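Local coordinates for tight junction protein ZO-3 (Homo sapiens, PDB 3KFV) that links tight-junction transmembrane proteins such as claudins and occludin to the actin cytoskeleton as a scaffold, this piece being its SH3 and guanylate kinase-like unit, at residues V148-G152 against P153-I157; A142-K145 against R146-V149. All coordinates share one frame; numbering follows the deposited sequence.

Interaction 1 (V148-G152 against P153-I157); sequences VVILG and PVADI
I150, on strand 148-151, meets A155, the first residue of helix 155-165, across the tight turn through G152, P153 and V154. The two CA atoms lie 5.1 Å apart, so the helix begins directly beside the strand it follows. Traced outward, the I150 side chain makes this contact near its root. Its CB stands 4.1 Å from A155 CA. The branch methyl CG2 lies anti to the backbone N, and this rotation (chi1 -48°) brings it 3.7 Å from A155 CA and 4.1 Å from A155 CB. The other branch turns elsewhere: CG1 is anti to the carbonyl carbon, and CD1 ends 6.5 Å from A155 CB. The side chain also packs on F225 of strand 221-227. The A155 methyl is met from the backbone side too, with its CB 3.3 Å from I150 O.

G152 makes the reversal at a phi of 115°, a conformation open mainly to glycine. P153 follows at once, its ring lying against L233 and P227. V154 holds the N-cap position. In the first turn of the helix, D156 OD1 accepts a bent hydrogen bond from the N of the next residue, I157, at 2.6 Å, approached 44° out of the carboxylate plane, while D156 OD2 forms a salt bridge with R237 of helix 230-240.

A central parallel strand passing through a glycine turn into a helix, within a sheet of strand order 2-3-1-4-5, matches the place of the nucleotide-binding P-loop in guanylate kinases. The sequence GPVADI is not the glycine-rich form of that loop, consistent with a guanylate kinase-like scaffold domain.

Interaction 2 (A142-K145 against R146-V149); sequences ASFK and RPVV
The connection between the antiparallel sheet that includes the SH3 strands and the parallel sheet of the guanylate kinase-like domain runs through A142 to P147, where A142, F144, R146 and P147 fold against one another. The evidence is a set of local apolar contacts. The A142 methyl CB comes within 3.9 Å of R146 CG and 4.2 Å of R146 CD, alongside the aliphatic part of the arginine. The same methyl sits over one face of the F144 ring, 4.1 Å above its plane and displaced toward the rim. F144 reaches this position because its CG lies between the backbone N and the carbonyl carbon (chi1 63°), which swings the ring's CE1 toward R146 and P147, while one face lies toward A142. CE1 then approaches P147 CD at 4.2 Å, the proline carbon arriving at the ring edge near the ring plane. R146 CA lies 4.1 Å from F144 CE1, obliquely placed.

No hydrogen bond joins the two halves directly. F144 O and R146 N are 3.4 Å apart with a poor angle, and the amide of Q291 serves both, its NE2 donating to F144 O and its OE1 accepting from R146 N. The R146 chain bends at chi3 (56°), and the guanidinium finds its main partner in Y219 O through NH2. K145 instead extends fully beyond CG and heads away from the fold-back, its NZ bonded weakly to D198 O and Q169 OE1.

Around this segment, I295 of strand 294-298 touches both A142 and R146. Q291 stands just beyond helix 278-290, H200 ND1 of strand 200-203 hydrogen-bonds to R146 O, and I221 of strand 221-227 forms a backbone hydrogen bond with P147 and packs on R146.

How the interactions relate
Interactions 1 and 2 lie at opposite ends of the same strand, 148-151, with centres about 16 Å apart, and they share V148 and V149. Neither valine touches across either contact; both are buried, and their backbones hydrogen-bond to strands 200-203 and 221-227, fixing the strand between its two neighbours. Interaction 2 covers the entry from the SH3-side sheet, where polar groups of surrounding loops and strands hold the chain. Interaction 1 covers the exit into helix 155-165, at what corresponds, by fold, to the P-loop of guanylate kinases; the structure is an apo form and no ligand is bound there. Side chains of the two contacts do not touch each other.

Interaction 1 (V148-G152 against P153-I157)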
loop_
_atom_site.group_PDB
_atom_site.type_symbol
_atom_site.label_atom_id
_atom_site.label_comp_id
_atom_site.label_asym_id
_atom_site.label_seq_id
_atom_site.Cartn_x
_atom_site.Cartn_y
_atom_site.Cartn_z
ATOM N N VAL A 148 -4.074 -3.804 -7.583
ATOM C CA VAL A 148 -2.667 -4.159 -7.692
ATOM C C VAL A 148 -1.881 -2.979 -8.233
ATOM O O VAL A 148 -2.159 -2.484 -9.324
ATOM C CB VAL A 148 -2.451 -5.400 -8.608
ATOM C CG1 VAL A 148 -0.967 -5.722 -8.728
ATOM C CG2 VAL A 148 -3.217 -6.607 -8.083
ATOM N N VAL A 149 -0.904 -2.523 -7.465
ATOM C CA VAL A 149 -0.075 -1.401 -7.882
ATOM C C VAL A 149 1.278 -1.891 -8.397
ATOM O O VAL A 149 2.031 -2.535 -7.665
ATOM C CB VAL A 149 0.139 -0.401 -6.724
ATOM C CG1 VAL A 149 1.158 0.648 -7.116
ATOM C CG2 VAL A 149 -1.179 0.253 -6.336
ATOM N N ILE A 150 1.581 -1.606 -9.659
ATOM C CA ILE A 150 2.865 -2.003 -10.218
ATOM C C ILE A 150 3.783 -0.795 -10.275
ATOM O O ILE A 150 3.503 0.172 -10.983
ATOM C CB ILE A 150 2.724 -2.594 -11.635
ATOM C CG1 ILE A 150 1.600 -3.642 -11.686
ATOM C CG2 ILE A 150 4.062 -3.174 -12.114
ATOM C CD1 ILE A 150 1.992 -5.000 -11.187
ATOM N N LEU A 151 4.872 -0.856 -9.510
ATOM C CA LEU A 151 5.863 0.213 -9.471
ATOM C C LEU A 151 7.153 -0.288 -10.087
ATOM O O LEU A 151 7.440 -1.482 -10.046
ATOM C CB LEU A 151 6.125 0.649 -8.034
ATOM C CG LEU A 151 4.910 1.108 -7.239
ATOM C CD1 LEU A 151 5.315 1.443 -5.814
ATOM C CD2 LEU A 151 4.252 2.303 -7.912
ATOM N N GLY A 152 7.935 0.622 -10.654
ATOM C CA GLY A 152 9.131 0.226 -11.374
ATOM C C GLY A 152 9.026 0.551 -12.849
ATOM O O GLY A 152 8.010 1.070 -13.308
ATOM N N PRO A 153 10.077 0.235 -13.611
ATOM C CA PRO A 153 10.177 0.685 -15.000
ATOM C C PRO A 153 9.458 -0.218 -16.000
ATOM O O PRO A 153 9.793 -0.164 -17.186
ATOM C CB PRO A 153 11.690 0.646 -15.271
ATOM C CG PRO A 153 12.347 0.277 -13.957
ATOM C CD PRO A 153 11.302 -0.445 -13.176
ATOM N N VAL A 154 8.502 -1.027 -15.547
ATOM C CA VAL A 154 7.755 -1.887 -16.466
ATOM C C VAL A 154 6.283 -1.952 -16.134
ATOM O O VAL A 154 5.583 -2.859 -16.585
ATOM C CB VAL A 154 8.301 -3.323 -16.506
ATOM C CG1 VAL A 154 9.633 -3.363 -17.237
ATOM C CG2 VAL A 154 8.418 -3.894 -15.096
ATOM N N ALA A 155 5.815 -0.990 -15.348
ATOM C CA ALA A 155 4.405 -0.937 -14.990
ATOM C C ALA A 155 3.544 -1.061 -16.243
ATOM O O ALA A 155 2.595 -1.843 -16.280
ATOM C CB ALA A 155 4.088 0.351 -14.245
ATOM N N ASP A 156 3.889 -0.296 -17.273
ATOM C CA ASP A 156 3.114 -0.306 -18.511
ATOM C C ASP A 156 3.113 -1.681 -19.178
ATOM O O ASP A 156 2.057 -2.207 -19.537
ATOM C CB ASP A 156 3.597 0.787 -19.480
ATOM C CG ASP A 156 5.093 0.715 -19.762
ATOM O OD1 ASP A 156 5.791 -0.128 -19.156
ATOM O OD2 ASP A 156 5.574 1.510 -20.601
ATOM N N ILE A 157 4.297 -2.257 -19.335
ATOM C CA ILE A 157 4.439 -3.580 -19.933
ATOM C C ILE A 157 3.704 -4.639 -19.122
ATOM O O ILE A 157 2.955 -5.451 -19.674
ATOM C CB ILE A 157 5.919 -3.979 -20.049
ATOM C CG1 ILE A 157 6.627 -3.082 -21.071
ATOM C CG2 ILE A 157 6.047 -5.448 -20.420
ATOM C CD1 ILE A 157 8.134 -3.055 -20.921
#

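Interaction 2 (A142-K145 against R146-V149)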
loop_
_atom_site.group_PDB
_atom_site.type_symbol
_atom_site.label_atom_id
_atom_site.label_comp_id
_atom_site.label_asym_id
_atom_site.label_seq_id
_atom_site.Cartn_x
_atom_site.Cartn_y
_atom_site.Cartn_z
ATOM N N ALA A 142 -9.471 -10.825 2.145
ATOM C CA ALA A 142 -10.292 -9.852 1.443
ATOM C C ALA A 142 -11.486 -10.536 0.799
ATOM O O ALA A 142 -11.358 -11.609 0.204
ATOM C CB ALA A 142 -9.479 -9.116 0.399
ATOM N N SER A 143 -12.653 -9.919 0.933
ATOM C CA SER A 143 -13.858 -10.438 0.301
ATOM C C SER A 143 -14.044 -9.713 -1.013
ATOM O O SER A 143 -15.159 -9.525 -1.486
ATOM C CB SER A 143 -15.070 -10.215 1.195
ATOM O OG SER A 143 -15.234 -8.833 1.469
ATOM N N PHE A 144 -12.929 -9.279 -1.583
ATOM C CA PHE A 144 -12.922 -8.622 -2.883
ATOM C C PHE A 144 -11.533 -8.781 -3.493
ATOM O O PHE A 144 -10.565 -9.082 -2.786
ATOM C CB PHE A 144 -13.307 -7.142 -2.752
ATOM C CG PHE A 144 -12.352 -6.334 -1.922
ATOM C CD1 PHE A 144 -11.356 -5.584 -2.522
ATOM C CD2 PHE A 144 -12.447 -6.323 -0.544
ATOM C CE1 PHE A 144 -10.475 -4.837 -1.763
ATOM C CE2 PHE A 144 -11.560 -5.577 0.224
ATOM C CZ PHE A 144 -10.575 -4.837 -0.388
ATOM N N LYS A 145 -11.437 -8.613 -4.806
ATOM C CA LYS A 145 -10.134 -8.682 -5.451
ATOM C C LYS A 145 -9.371 -7.373 -5.239
ATOM O O LYS A 145 -9.827 -6.295 -5.631
ATOM C CB LYS A 145 -10.270 -9.062 -6.929
ATOM C CG LYS A 145 -10.389 -10.580 -7.131
ATOM C CD LYS A 145 -10.722 -10.955 -8.559
ATOM C CE LYS A 145 -10.607 -12.460 -8.773
ATOM N NZ LYS A 145 -10.912 -12.871 -10.191
ATOM N N ARG A 146 -8.216 -7.480 -4.592
ATOM C CA ARG A 146 -7.451 -6.318 -4.163
ATOM C C ARG A 146 -6.818 -5.589 -5.343
ATOM O O ARG A 146 -6.305 -6.219 -6.264
ATOM C CB ARG A 146 -6.362 -6.750 -3.175
ATOM C CG ARG A 146 -6.880 -7.505 -1.958
ATOM C CD ARG A 146 -5.739 -8.127 -1.150
ATOM N NE ARG A 146 -4.747 -7.139 -0.736
ATOM C CZ ARG A 146 -3.595 -7.429 -0.136
ATOM N NH1 ARG A 146 -3.274 -8.682 0.131
ATOM N NH2 ARG A 146 -2.756 -6.461 0.195
ATOM N N PRO A 147 -6.852 -4.246 -5.319
ATOM C CA PRO A 147 -6.175 -3.507 -6.392
ATOM C C PRO A 147 -4.699 -3.874 -6.417
ATOM O O PRO A 147 -4.140 -4.231 -5.382
ATOM C CB PRO A 147 -6.362 -2.043 -5.982
ATOM C CG PRO A 147 -7.575 -2.046 -5.112
ATOM C CD PRO A 147 -7.533 -3.350 -4.369
ATOM N N VAL A 148 -4.074 -3.804 -7.583
ATOM C CA VAL A 148 -2.667 -4.159 -7.692
ATOM C C VAL A 148 -1.881 -2.979 -8.233
ATOM O O VAL A 148 -2.159 -2.484 -9.324
ATOM C CB VAL A 148 -2.451 -5.400 -8.608
ATOM C CG1 VAL A 148 -0.967 -5.722 -8.728
ATOM C CG2 VAL A 148 -3.217 -6.607 -8.083
ATOM N N VAL A 149 -0.904 -2.523 -7.465
ATOM C CA VAL A 149 -0.075 -1.401 -7.882
ATOM C C VAL A 149 1.278 -1.891 -8.397
ATOM O O VAL A 149 2.031 -2.535 -7.665
ATOM C CB VAL A 149 0.139 -0.401 -6.724
ATOM C CG1 VAL A 149 1.158 0.648 -7.116
ATOM C CG2 VAL A 149 -1.179 0.253 -6.336
#